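Local coordinates for DUF2442 domain-containing protein (PDB 2AUW) that is of unknown function but may bind DNA, and joins a small alpha-beta DUF2442 domain to a bundle of helices, at residues 59-64 with 70-75; 12-17 with 22-27; 39-44 with 48-53; 96-101 with 107-112. All blocks are in the same frame, centred on the assembly; numbering follows the deposited sequence. Where two conformers were deposited one is given.

Contact 1 of 4, residues 59-64 with 70-75; sequences HIAEWE and FDTEFG
Where the chain leaves the two strands of a small antiparallel sheet, 59-60 and 67-68, the two outgoing loops meet through the methyl of Thr-72. Its CG2 lies 3.9 Å from Ala-61 CB and 3.4 Å from Glu-64 OE1, so one methyl carries both direct side-chain contacts. Thr-72 OG1 lies between the backbone N and the carbonyl carbon (chi1 56°), leaving CG2 anti to the carbonyl carbon and pointing at 59-64. A water sits 2.7 Å from Thr-72 OG1 and gives a weak bond to Glu-64 OE2. Glu-64 is bent at chi2 and crosses Thr-72 at about a right angle; its OE1 also accepts from Ser-66 N within the loop linking the two strands. This is a hairpin whose exit segment, 70-75, folds back beside the first strand's end before Gly-75 takes the N-cap position of helix 76-86. The turn in 70-75 is held by Glu-73: its OE1 accepts from Phe-70 N at 2.9 Å on the syn side, and from Asp-71 N at 2.7 Å from above the carboxylate plane, 44° out of it. Glu-73 OE2 takes Trp-69 N, while Thr-72 N is bonded to Glu-68 OE1.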
loop_
_atom_site.group_PDB
_atom_site.type_symbol
_atom_site.label_atom_id
_atom_site.label_comp_id
_atom_site.label_asym_id
_atom_site.label_seq_id
_atom_site.Cartn_x
_atom_site.Cartn_y
_atom_site.Cartn_z
ATOM N N HIS B 59 27.641 -4.356 -12.643
ATOM C CA HIS B 59 27.329 -3.204 -11.785
ATOM C C HIS B 59 25.812 -3.032 -11.731
ATOM O O HIS B 59 25.078 -3.756 -12.407
ATOM C CB HIS B 59 27.949 -1.951 -12.405
ATOM C CG HIS B 59 27.596 -1.773 -13.852
ATOM N ND1 HIS B 59 28.302 -2.384 -14.869
ATOM C CD2 HIS B 59 26.588 -1.101 -14.447
ATOM C CE1 HIS B 59 27.757 -2.067 -16.031
ATOM N NE2 HIS B 59 26.722 -1.279 -15.800
ATOM N N ILE B 60 25.337 -2.076 -10.936
ATOM C CA ILE B 60 23.891 -1.780 -10.909
ATOM C C ILE B 60 23.581 -0.770 -12.016
ATOM O O ILE B 60 24.212 0.284 -12.034
ATOM C CB ILE B 60 23.452 -1.218 -9.540
ATOM C CG1 ILE B 60 23.757 -2.202 -8.408
ATOM C CG2 ILE B 60 21.963 -0.788 -9.569
ATOM C CD1 ILE B 60 23.481 -1.659 -7.020
ATOM N N ALA B 61 22.642 -1.085 -12.934
ATOM C CA ALA B 61 22.274 -0.176 -14.059
ATOM C C ALA B 61 21.825 1.216 -13.588
ATOM O O ALA B 61 21.027 1.324 -12.648
ATOM C CB ALA B 61 21.177 -0.784 -14.959
ATOM N N GLU B 62 22.345 2.265 -14.243
ATOM C CA GLU B 62 22.012 3.656 -13.882
ATOM C C GLU B 62 20.501 3.832 -13.939
ATOM O O GLU B 62 19.886 3.539 -14.967
ATOM C CB GLU B 62 22.668 4.694 -14.815
ATOM C CG GLU B 62 22.328 6.139 -14.407
ATOM C CD GLU B 62 22.662 7.206 -15.443
ATOM O OE1 GLU B 62 22.565 8.403 -15.098
ATOM O OE2 GLU B 62 23.008 6.882 -16.599
ATOM N N TRP B 63 19.932 4.313 -12.835
ATOM C CA TRP B 63 18.490 4.539 -12.698
ATOM C C TRP B 63 17.657 3.258 -12.764
ATOM O O TRP B 63 16.885 3.003 -11.852
ATOM C CB TRP B 63 17.932 5.564 -13.720
ATOM C CG TRP B 63 16.395 5.619 -13.683
ATOM C CD1 TRP B 63 15.607 6.228 -12.727
ATOM C CD2 TRP B 63 15.489 4.982 -14.597
ATOM N NE1 TRP B 63 14.271 6.032 -13.018
ATOM C CE2 TRP B 63 14.168 5.280 -14.161
ATOM C CE3 TRP B 63 15.660 4.212 -15.759
ATOM C CZ2 TRP B 63 13.024 4.811 -14.841
ATOM C CZ3 TRP B 63 14.510 3.744 -16.440
ATOM C CH2 TRP B 63 13.216 4.055 -15.977
ATOM N N GLU B 64 17.807 2.477 -13.838
ATOM C CA GLU B 64 16.903 1.347 -14.113
ATOM C C GLU B 64 17.034 0.228 -13.064
ATOM O O GLU B 64 16.048 -0.412 -12.711
ATOM C CB GLU B 64 17.048 0.876 -15.582
ATOM C CG GLU B 64 15.936 -0.037 -16.079
ATOM C CD GLU B 64 16.249 -1.492 -15.799
ATOM O OE1 GLU B 64 17.364 -1.763 -15.285
ATOM O OE2 GLU B 64 15.398 -2.357 -16.096
ATOM N N PHE B 70 26.502 -5.072 -19.872
ATOM C CA PHE B 70 26.374 -4.130 -20.993
ATOM C C PHE B 70 25.026 -3.402 -21.050
ATOM O O PHE B 70 24.991 -2.188 -21.223
ATOM C CB PHE B 70 26.696 -4.802 -22.340
ATOM C CG PHE B 70 28.013 -5.528 -22.361
ATOM C CD1 PHE B 70 28.054 -6.920 -22.340
ATOM C CD2 PHE B 70 29.219 -4.817 -22.409
ATOM C CE1 PHE B 70 29.270 -7.601 -22.354
ATOM C CE2 PHE B 70 30.451 -5.485 -22.430
ATOM C CZ PHE B 70 30.477 -6.885 -22.400
ATOM N N ASP B 71 23.920 -4.136 -20.898
ATOM C CA ASP B 71 22.589 -3.544 -21.056
ATOM C C ASP B 71 21.490 -4.230 -20.230
ATOM O O ASP B 71 20.871 -5.205 -20.694
ATOM C CB ASP B 71 22.175 -3.524 -22.533
ATOM C CG ASP B 71 20.856 -2.807 -22.760
ATOM O OD1 ASP B 71 20.458 -1.966 -21.915
ATOM O OD2 ASP B 71 20.207 -3.089 -23.785
ATOM N N THR B 72 21.249 -3.699 -19.029
ATOM C CA THR B 72 20.120 -4.107 -18.184
ATOM C C THR B 72 19.749 -5.611 -18.324
ATOM O O THR B 72 18.589 -5.956 -18.567
ATOM C CB THR B 72 18.871 -3.244 -18.506
ATOM O OG1 THR B 72 18.575 -3.354 -19.906
ATOM C CG2 THR B 72 19.113 -1.778 -18.159
ATOM N N GLU B 73 20.724 -6.494 -18.166
ATOM C CA GLU B 73 20.507 -7.909 -18.501
ATOM C C GLU B 73 19.531 -8.618 -17.565
ATOM O O GLU B 73 18.618 -9.312 -18.045
ATOM C CB GLU B 73 21.819 -8.689 -18.596
ATOM C CG GLU B 73 22.644 -8.356 -19.851
ATOM C CD GLU B 73 23.510 -7.106 -19.687
ATOM O OE1 GLU B 73 24.299 -6.802 -20.598
ATOM O OE2 GLU B 73 23.394 -6.435 -18.643
ATOM N N PHE B 74 19.712 -8.469 -16.249
ATOM C CA PHE B 74 18.806 -9.189 -15.317
ATOM C C PHE B 74 18.103 -8.283 -14.322
ATOM O O PHE B 74 18.776 -7.621 -13.535
ATOM C CB PHE B 74 19.555 -10.248 -14.529
ATOM C CG PHE B 74 20.299 -11.234 -15.374
ATOM C CD1 PHE B 74 21.631 -11.503 -15.117
ATOM C CD2 PHE B 74 19.661 -11.907 -16.406
ATOM C CE1 PHE B 74 22.339 -12.424 -15.884
ATOM C CE2 PHE B 74 20.358 -12.835 -17.194
ATOM C CZ PHE B 74 21.697 -13.097 -16.930
ATOM N N GLY B 75 16.763 -8.310 -14.323
ATOM C CA GLY B 75 15.963 -7.560 -13.337
ATOM C C GLY B 75 16.348 -7.934 -11.912
ATOM O O GLY B 75 16.611 -9.113 -11.625
HETATM O O HOH W 1 15.985 -2.677 -19.416
#

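Contact 2 of 4, residues 12-17 with 22-27; sequences TAVEAL and LRTTWS
Thr-25 O is gripped by two backbone donors of the neighbouring strand, Thr-12 N at 2.7 Å and Ala-13 N at 3.2 Å. Two residues, Thr-12 and Ala-13, thus face the single Thr-25: a classic beta bulge. Both donors reach the oxygen from the same face of its carbonyl plane, tilted by 22° and 33°. Beyond it the antiparallel hairpin of strands 11-16 and 21-26 runs regularly: Thr-25 N donates to Ala-13 O at 2.7 Å, Arg-23 N to Glu-15 O at 2.8 Å, and Glu-15 N returns to Arg-23 O. Val-14 faces Thr-24 in a non-hydrogen-bonded pair, methyl CG2 to methyl CG2 at 4.2 Å. Their face also carries Ala-16 and Leu-22, which pack on Phe-55 and Val-58; Thr-24 OG1, 2.8 Å from Trp-26 NE1, is bonded to Leu-32 O as well. On the other face Glu-15 and Arg-23 lie side by side, pointing the same way, Glu-15 extended and Arg-23 bent at chi3. Glu-15 OE2 stands at the guanidinium edge, 3.5 Å from Arg-23 NE, a long salt bridge made doubtful by a second Glu-15 conformer. Arg-23 NH1 pairs with Glu-33, a salt bridge joining the second and third strands, to which Glu-15 may add in this conformer.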
loop_
_atom_site.group_PDB
_atom_site.type_symbol
_atom_site.label_atom_id
_atom_site.label_comp_id
_atom_site.label_asym_id
_atom_site.label_seq_id
_atom_site.Cartn_x
_atom_site.Cartn_y
_atom_site.Cartn_z
ATOM N N THR B 12 21.340 -3.000 -3.385
ATOM C CA THR B 12 22.239 -1.945 -2.907
ATOM C C THR B 12 23.713 -2.161 -3.218
ATOM O O THR B 12 24.503 -1.228 -3.058
ATOM C CB THR B 12 22.070 -1.724 -1.382
ATOM O OG1 THR B 12 22.416 -2.927 -0.670
ATOM C CG2 THR B 12 20.643 -1.389 -1.040
ATOM N N ALA B 13 24.104 -3.375 -3.651
ATOM C CA ALA B 13 25.465 -3.632 -4.117
ATOM C C ALA B 13 25.475 -4.942 -4.886
ATOM O O ALA B 13 24.784 -5.893 -4.500
ATOM C CB ALA B 13 26.451 -3.744 -2.918
ATOM N N VAL B 14 26.266 -4.972 -5.953
ATOM C CA VAL B 14 26.575 -6.244 -6.671
ATOM C C VAL B 14 28.087 -6.352 -6.938
ATOM O O VAL B 14 28.738 -5.380 -7.331
ATOM C CB VAL B 14 25.771 -6.392 -7.988
ATOM C CG1 VAL B 14 26.106 -5.283 -8.971
ATOM C CG2 VAL B 14 25.985 -7.797 -8.680
ATOM N N GLU B 15 28.625 -7.550 -6.731
ATOM C CA GLU B 15 30.058 -7.803 -6.871
ATOM C C GLU B 15 30.277 -9.118 -7.617
ATOM O O GLU B 15 29.757 -10.149 -7.193
ATOM C CB GLU B 15 30.674 -7.906 -5.476
ATOM C CG GLU B 15 32.080 -8.484 -5.430
ATOM C CD GLU B 15 32.633 -8.600 -4.021
ATOM O OE1 GLU B 15 33.874 -8.616 -3.887
ATOM O OE2 GLU B 15 31.845 -8.698 -3.054
ATOM N N ALA B 16 31.063 -9.075 -8.699
ATOM C CA ALA B 16 31.430 -10.278 -9.434
ATOM C C ALA B 16 32.431 -11.062 -8.609
ATOM O O ALA B 16 33.489 -10.516 -8.217
ATOM C CB ALA B 16 32.045 -9.901 -10.773
ATOM N N LEU B 17 32.106 -12.316 -8.313
ATOM C CA LEU B 17 33.069 -13.225 -7.712
ATOM C C LEU B 17 33.773 -14.005 -8.850
ATOM O O LEU B 17 33.732 -13.586 -10.011
ATOM C CB LEU B 17 32.389 -14.178 -6.716
ATOM C CG LEU B 17 31.537 -13.553 -5.592
ATOM C CD1 LEU B 17 31.018 -14.586 -4.620
ATOM C CD2 LEU B 17 32.312 -12.476 -4.846
ATOM N N LEU B 22 27.897 -14.179 -8.364
ATOM C CA LEU B 22 27.789 -12.778 -7.914
ATOM C C LEU B 22 27.493 -12.728 -6.431
ATOM O O LEU B 22 26.938 -13.664 -5.890
ATOM C CB LEU B 22 26.688 -12.042 -8.681
ATOM C CG LEU B 22 26.724 -11.990 -10.208
ATOM C CD1 LEU B 22 25.344 -11.557 -10.718
ATOM C CD2 LEU B 22 27.862 -11.093 -10.743
ATOM N N ARG B 23 27.891 -11.640 -5.756
ATOM C CA ARG B 23 27.452 -11.393 -4.397
ATOM C C ARG B 23 26.541 -10.146 -4.436
ATOM O O ARG B 23 26.930 -9.111 -4.977
ATOM C CB ARG B 23 28.639 -11.149 -3.454
ATOM C CG ARG B 23 28.188 -10.884 -2.025
ATOM C CD ARG B 23 29.343 -10.464 -1.123
ATOM N NE ARG B 23 30.466 -11.380 -1.258
ATOM C CZ ARG B 23 30.539 -12.588 -0.706
ATOM N NH1 ARG B 23 29.547 -13.044 0.055
ATOM N NH2 ARG B 23 31.625 -13.339 -0.910
ATOM N N THR B 24 25.339 -10.266 -3.884
ATOM C CA THR B 24 24.330 -9.188 -4.003
ATOM C C THR B 24 23.974 -8.742 -2.598
ATOM O O THR B 24 23.768 -9.575 -1.736
ATOM C CB THR B 24 23.054 -9.654 -4.757
ATOM O OG1 THR B 24 22.537 -10.845 -4.135
ATOM C CG2 THR B 24 23.397 -9.950 -6.226
ATOM N N THR B 25 23.918 -7.429 -2.392
ATOM C CA THR B 25 23.524 -6.861 -1.093
ATOM C C THR B 25 22.223 -6.075 -1.291
ATOM O O THR B 25 22.051 -5.367 -2.291
ATOM C CB THR B 25 24.625 -5.924 -0.517
ATOM O OG1 THR B 25 25.885 -6.625 -0.502
ATOM C CG2 THR B 25 24.261 -5.496 0.895
ATOM N N TRP B 26 21.343 -6.193 -0.319
ATOM C CA TRP B 26 19.979 -5.704 -0.430
ATOM C C TRP B 26 19.619 -4.787 0.748
ATOM O O TRP B 26 20.172 -4.928 1.818
ATOM C CB TRP B 26 19.006 -6.889 -0.511
ATOM C CG TRP B 26 19.394 -7.861 -1.632
ATOM C CD1 TRP B 26 20.315 -8.877 -1.553
ATOM C CD2 TRP B 26 18.905 -7.860 -2.982
ATOM N NE1 TRP B 26 20.427 -9.523 -2.776
ATOM C CE2 TRP B 26 19.578 -8.914 -3.674
ATOM C CE3 TRP B 26 17.958 -7.081 -3.679
ATOM C CZ2 TRP B 26 19.319 -9.215 -5.027
ATOM C CZ3 TRP B 26 17.695 -7.383 -5.040
ATOM C CH2 TRP B 26 18.378 -8.450 -5.690
ATOM N N SER B 27 18.657 -3.887 0.522
ATOM C CA SER B 27 18.081 -3.034 1.573
ATOM C C SER B 27 17.436 -3.784 2.750
ATOM O O SER B 27 17.080 -3.151 3.774
ATOM C CB SER B 27 17.039 -2.110 0.943
ATOM O OG SER B 27 15.901 -2.879 0.586
HETATM O O HOH W 2 21.797 -2.488 2.035
HETATM O O HOH W 3 27.216 -7.288 -2.802
#

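Contact 3 of 4, residues 39-44 with 48-53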
loop_
_atom_site.group_PDB
_atom_site.type_symbol
_atom_site.label_atom_id
_atom_site.label_comp_id
_atom_site.label_asym_id
_atom_site.label_seq_id
_atom_site.Cartn_x
_atom_site.Cartn_y
_atom_site.Cartn_z
ATOM N N ILE B 39 22.102 -19.358 -16.854
ATOM C CA ILE B 39 21.247 -18.454 -17.623
ATOM C C ILE B 39 22.013 -17.727 -18.729
ATOM O O ILE B 39 21.517 -17.629 -19.858
ATOM C CB ILE B 39 20.385 -17.455 -16.744
ATOM C CG1 ILE B 39 19.494 -16.577 -17.625
ATOM C CG2 ILE B 39 21.278 -16.538 -15.970
ATOM C CD1 ILE B 39 18.414 -17.299 -18.418
ATOM N N LEU B 40 23.215 -17.222 -18.422
ATOM C CA LEU B 40 24.062 -16.583 -19.456
ATOM C C LEU B 40 24.285 -17.526 -20.666
ATOM O O LEU B 40 24.167 -17.106 -21.820
ATOM C CB LEU B 40 25.403 -16.176 -18.862
ATOM C CG LEU B 40 25.405 -15.021 -17.839
ATOM C CD1 LEU B 40 26.790 -14.976 -17.177
ATOM C CD2 LEU B 40 25.047 -13.663 -18.474
ATOM N N ARG B 41 24.584 -18.794 -20.388
ATOM C CA ARG B 41 24.836 -19.801 -21.438
ATOM C C ARG B 41 23.608 -20.088 -22.307
ATOM O O ARG B 41 23.725 -20.574 -23.454
ATOM C CB ARG B 41 25.278 -21.107 -20.791
ATOM C CG ARG B 41 26.691 -21.070 -20.276
ATOM C CD ARG B 41 27.146 -22.447 -19.852
ATOM N NE ARG B 41 26.731 -22.795 -18.493
ATOM C CZ ARG B 41 27.371 -22.401 -17.389
ATOM N NH1 ARG B 41 28.446 -21.629 -17.482
ATOM N NH2 ARG B 41 26.930 -22.776 -16.190
ATOM N N LYS B 42 22.421 -19.835 -21.763
ATOM C CA LYS B 42 21.195 -20.176 -22.470
ATOM C C LYS B 42 20.616 -19.050 -23.311
ATOM O O LYS B 42 19.592 -19.227 -23.988
ATOM C CB LYS B 42 20.153 -20.718 -21.499
ATOM C CG LYS B 42 20.476 -22.124 -21.061
ATOM C CD LYS B 42 19.283 -22.737 -20.406
ATOM C CE LYS B 42 19.649 -24.010 -19.693
ATOM N NZ LYS B 42 20.957 -24.569 -20.137
ATOM N N ILE B 43 21.244 -17.879 -23.251
ATOM C CA ILE B 43 20.757 -16.744 -24.047
ATOM C C ILE B 43 21.868 -16.297 -25.000
ATOM O O ILE B 43 22.826 -15.664 -24.560
ATOM C CB ILE B 43 20.280 -15.557 -23.166
ATOM C CG1 ILE B 43 19.165 -15.997 -22.217
ATOM C CG2 ILE B 43 19.766 -14.405 -24.048
ATOM C CD1 ILE B 43 18.818 -14.943 -21.185
ATOM N N PRO B 44 21.779 -16.676 -26.292
ATOM C CA PRO B 44 22.911 -16.362 -27.208
ATOM C C PRO B 44 23.426 -14.900 -27.173
ATOM O O PRO B 44 24.636 -14.662 -27.262
ATOM C CB PRO B 44 22.355 -16.732 -28.592
ATOM C CG PRO B 44 21.389 -17.885 -28.288
ATOM C CD PRO B 44 20.716 -17.455 -26.974
ATOM N N PRO B 48 28.915 -12.697 -24.850
ATOM C CA PRO B 48 30.083 -11.864 -24.482
ATOM C C PRO B 48 30.339 -11.740 -22.981
ATOM O O PRO B 48 31.486 -11.540 -22.575
ATOM C CB PRO B 48 29.737 -10.499 -25.070
ATOM C CG PRO B 48 28.838 -10.795 -26.210
ATOM C CD PRO B 48 27.976 -11.951 -25.707
ATOM N N ILE B 49 29.288 -11.889 -22.165
ATOM C CA ILE B 49 29.433 -11.830 -20.702
ATOM C C ILE B 49 30.172 -13.034 -20.139
ATOM O O ILE B 49 30.731 -12.971 -19.040
ATOM C CB ILE B 49 28.061 -11.557 -19.987
ATOM C CG1 ILE B 49 27.502 -10.218 -20.475
ATOM C CG2 ILE B 49 28.261 -11.492 -18.472
ATOM C CD1 ILE B 49 26.017 -10.026 -20.325
ATOM N N LEU B 50 30.221 -14.119 -20.916
ATOM C CA LEU B 50 30.907 -15.348 -20.508
ATOM C C LEU B 50 32.444 -15.206 -20.423
ATOM O O LEU B 50 33.122 -16.004 -19.757
ATOM C CB LEU B 50 30.505 -16.524 -21.425
ATOM C CG LEU B 50 29.068 -17.068 -21.337
ATOM C CD1 LEU B 50 28.847 -18.116 -22.444
ATOM C CD2 LEU B 50 28.827 -17.709 -19.974
ATOM N N ASP B 51 32.976 -14.180 -21.081
ATOM C CA ASP B 51 34.384 -13.806 -20.952
ATOM C C ASP B 51 34.628 -13.316 -19.536
ATOM O O ASP B 51 33.929 -12.398 -19.084
ATOM C CB ASP B 51 34.695 -12.677 -21.927
ATOM C CG ASP B 51 36.201 -12.371 -22.036
ATOM O OD1 ASP B 51 37.030 -12.875 -21.233
ATOM O OD2 ASP B 51 36.551 -11.626 -22.971
ATOM N N PRO B 52 35.605 -13.920 -18.825
ATOM C CA PRO B 52 35.860 -13.558 -17.421
ATOM C C PRO B 52 36.135 -12.067 -17.166
ATOM O O PRO B 52 35.812 -11.567 -16.081
ATOM C CB PRO B 52 37.070 -14.411 -17.045
ATOM C CG PRO B 52 37.037 -15.590 -18.034
ATOM C CD PRO B 52 36.514 -14.986 -19.302
ATOM N N GLU B 53 36.712 -11.391 -18.157
ATOM C CA GLU B 53 37.009 -9.958 -18.080
ATOM C C GLU B 53 35.727 -9.140 -18.173
ATOM O O GLU B 53 35.541 -8.165 -17.440
ATOM C CB GLU B 53 37.980 -9.549 -19.193
ATOM C CG GLU B 53 39.290 -10.329 -19.200
ATOM C CD GLU B 53 40.384 -9.629 -19.993
ATOM O OE1 GLU B 53 41.383 -9.216 -19.366
ATOM O OE2 GLU B 53 40.237 -9.483 -21.231
#
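Leu-40 and Ile-49 meet at about a right angle, the forked end of the leucine set against the branch of the isoleucine. Leu-40 CD2 lies 3.9 Å from Ile-49 CG2 and 4.0 Å from Ile-49 CB, and the second methyl, Leu-40 CD1, is 4.0 Å from that same CG2, so the Ile-49 methyl touches both prongs of the fork. It is available for this because CG1 of Ile-49 lies anti to the carbonyl carbon (chi1 -60°), which leaves CG2 anti to the backbone N. The second pairing is built from the other direction: Leu-50 sends CD2 in between two residues of helix 37-42, reaching Leu-40 CB at 3.9 Å and Arg-41 CG at 4.0 Å. Arg-41 crosses Leu-50 at about a right angle and meets it with aliphatic chain alone, while its NH2 forms a salt bridge with Asp-38. These pairings pack helix 37-42 of the DUF2442 domain against the segment that precedes helix 52-55, reached after a three-residue link, 45-47. Residues 48-50 have helical backbone angles without the regular bonds, and Asp-51 then takes the N-cap position, its OD1 accepting weakly from Glu-53 N at 3.4 Å. The apolar cluster extends to the 69-74 region, where Phe-74 packs on Leu-40, and Trp-69 and Phe-70 on Ile-49. Leu-50 O, in turn, is hydrogen-bonded to Tyr-20 OH.

Contact 4 of 4, residues 96-101 with 107-112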
loop_
_atom_site.group_PDB
_atom_site.type_symbol
_atom_site.label_atom_id
_atom_site.label_comp_id
_atom_site.label_asym_id
_atom_site.label_seq_id
_atom_site.Cartn_x
_atom_site.Cartn_y
_atom_site.Cartn_z
ATOM N N GLY B 96 4.302 -16.296 -6.430
ATOM C CA GLY B 96 3.542 -15.556 -7.456
ATOM C C GLY B 96 3.089 -16.431 -8.625
ATOM O O GLY B 96 1.959 -16.288 -9.109
ATOM N N ASP B 97 3.943 -17.353 -9.057
ATOM C CA ASP B 97 3.594 -18.333 -10.103
ATOM C C ASP B 97 2.438 -19.234 -9.650
ATOM O O ASP B 97 1.520 -19.503 -10.427
ATOM C CB ASP B 97 4.796 -19.211 -10.447
ATOM C CG ASP B 97 5.860 -18.484 -11.275
ATOM O OD1 ASP B 97 5.658 -17.315 -11.664
ATOM O OD2 ASP B 97 6.904 -19.104 -11.537
ATOM N N TRP B 98 2.479 -19.688 -8.390
ATOM C CA TRP B 98 1.373 -20.447 -7.808
ATOM C C TRP B 98 0.054 -19.675 -7.811
ATOM O O TRP B 98 -0.985 -20.238 -8.149
ATOM C CB TRP B 98 1.729 -20.955 -6.394
ATOM C CG TRP B 98 0.573 -21.513 -5.623
ATOM C CD1 TRP B 98 0.076 -22.789 -5.671
ATOM C CD2 TRP B 98 -0.201 -20.817 -4.636
ATOM N NE1 TRP B 98 -0.990 -22.913 -4.796
ATOM C CE2 TRP B 98 -1.171 -21.718 -4.148
ATOM C CE3 TRP B 98 -0.164 -19.504 -4.122
ATOM C CZ2 TRP B 98 -2.102 -21.357 -3.171
ATOM C CZ3 TRP B 98 -1.107 -19.136 -3.148
ATOM C CH2 TRP B 98 -2.064 -20.064 -2.699
HETATM N N MSE B 99 0.089 -18.392 -7.454
HETATM C CA MSE B 99 -1.105 -17.545 -7.550
HETATM C C MSE B 99 -1.592 -17.405 -9.005
HETATM O O MSE B 99 -2.784 -17.617 -9.311
HETATM C CB MSE B 99 -0.835 -16.154 -6.967
HETATM C CG MSE B 99 -0.613 -16.123 -5.431
HETATM SE SE MSE B 99 -0.340 -14.273 -4.826
HETATM C CE MSE B 99 0.750 -13.728 -6.228
ATOM N N HIS B 100 -0.662 -17.062 -9.884
ATOM C CA HIS B 100 -0.971 -16.858 -11.291
ATOM C C HIS B 100 -1.609 -18.091 -11.944
ATOM O O HIS B 100 -2.708 -18.002 -12.520
ATOM C CB HIS B 100 0.247 -16.373 -12.087
ATOM C CG HIS B 100 -0.123 -15.859 -13.448
ATOM N ND1 HIS B 100 0.041 -16.604 -14.597
ATOM C CD2 HIS B 100 -0.716 -14.702 -13.833
ATOM C CE1 HIS B 100 -0.406 -15.916 -15.636
ATOM N NE2 HIS B 100 -0.879 -14.763 -15.199
ATOM N N ARG B 101 -0.958 -19.239 -11.825
ATOM C CA ARG B 101 -1.431 -20.439 -12.506
ATOM C C ARG B 101 -2.749 -20.939 -11.912
ATOM O O ARG B 101 -3.454 -21.752 -12.533
ATOM C CB ARG B 101 -0.378 -21.540 -12.485
ATOM C CG ARG B 101 -0.031 -22.080 -11.096
ATOM C CD ARG B 101 1.090 -23.092 -11.215
ATOM N NE ARG B 101 1.371 -23.766 -9.954
ATOM C CZ ARG B 101 2.541 -23.735 -9.334
ATOM N NH1 ARG B 101 2.694 -24.380 -8.195
ATOM N NH2 ARG B 101 3.554 -23.077 -9.863
ATOM N N THR B 107 -7.298 -12.063 -1.952
ATOM C CA THR B 107 -8.441 -12.677 -1.255
ATOM C C THR B 107 -8.476 -14.191 -1.369
ATOM O O THR B 107 -8.496 -14.868 -0.353
ATOM C CB THR B 107 -9.802 -12.061 -1.719
ATOM O OG1 THR B 107 -9.812 -10.674 -1.376
ATOM C CG2 THR B 107 -10.970 -12.751 -1.014
ATOM N N THR B 108 -8.476 -14.715 -2.597
ATOM C CA THR B 108 -8.657 -16.146 -2.819
ATOM C C THR B 108 -7.383 -16.920 -2.393
ATOM O O THR B 108 -7.486 -18.047 -1.881
ATOM C CB THR B 108 -9.122 -16.480 -4.262
ATOM O OG1 THR B 108 -8.246 -15.885 -5.216
ATOM C CG2 THR B 108 -10.558 -15.945 -4.517
ATOM N N ALA B 109 -6.206 -16.301 -2.534
ATOM C CA ALA B 109 -4.975 -16.945 -2.013
ATOM C C ALA B 109 -5.001 -17.018 -0.488
ATOM O O ALA B 109 -4.659 -18.038 0.091
ATOM C CB ALA B 109 -3.692 -16.237 -2.505
ATOM N N ALA B 110 -5.429 -15.938 0.161
ATOM C CA ALA B 110 -5.534 -15.933 1.631
ATOM C C ALA B 110 -6.518 -17.004 2.109
ATOM O O ALA B 110 -6.207 -17.774 3.034
ATOM C CB ALA B 110 -5.942 -14.539 2.150
ATOM N N GLU B 111 -7.680 -17.058 1.464
ATOM C CA GLU B 111 -8.684 -18.074 1.768
ATOM C C GLU B 111 -8.161 -19.481 1.531
ATOM O O GLU B 111 -8.350 -20.364 2.375
ATOM C CB GLU B 111 -9.973 -17.815 0.970
ATOM C CG GLU B 111 -10.725 -16.596 1.512
ATOM C CD GLU B 111 -11.747 -15.994 0.562
ATOM O OE1 GLU B 111 -11.734 -16.287 -0.657
ATOM O OE2 GLU B 111 -12.568 -15.196 1.053
ATOM N N ALA B 112 -7.489 -19.674 0.396
ATOM C CA ALA B 112 -6.885 -20.939 0.039
ATOM C C ALA B 112 -5.981 -21.466 1.140
ATOM O O ALA B 112 -6.132 -22.607 1.544
ATOM C CB ALA B 112 -6.101 -20.806 -1.251
#
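Trp-98 reaches from its helix to Ala-109 and Ala-112 with the far end of its indole. Starting at the base, CB lies 4.0 Å from NH1 of Arg-101, one turn on in the same helix, and CD1 is equally near that nitrogen, which stands in plane at the ring edge. The Arg-101 guanidinium meanwhile lays one face over Trp-98 CA, and its NE forms a salt bridge with Glu-142. With CG anti to the backbone N, chi1 169° sends the indole off its helix, and chi2 85° turns it so that CZ3 and CH2 point to Ala-109. CZ3 comes to 3.9 Å from Ala-109 CB, and CH2 lies 4.2 Å from that methyl. CH2, at the tip, also has Ala-112 CB 4.4 Å away, near the ring plane at its edge. Ala-109 and Ala-112, three residues apart, thus present small side chains to the ring. The segment axes of 96-101 and 107-112 run at 106° to each other with a closest approach of 10.9 Å, a wide spacing bridged by the indole. Helices 106-113 and 117-124, separated by a short turn, are consistent with a helix-turn-helix, as the possible DNA binding would suggest, and helix 92-101 packs beside them. Selenomethionine Met-99 adds its CG, 4.2 Å from Ala-109 CB, and both residues also touch Val-120. Cys-138 of helix 132-144 packs on Trp-98.

Contacts 1, 2 and 3 all lie in the DUF2442 range, whereas contact 4 sits on the opposite side of the chain's centre, about 30 Å or more away between centres. Contact 1 links its two neighbours: Ile-60 CD1 packs on Ala-13 N at 3.8 Å in contact 2, and Phe-74 CZ on Leu-40 CD2 at 3.7 Å in contact 3. Contacts 2 and 3 do not touch each other directly. Chemistry follows place: the hairpin of contact 2 relies on backbone bonds, contact 1 on one methyl and a water between loops, and contacts 3 and 4 on apolar side chains. Contact 4 is buried; the other three are partly exposed.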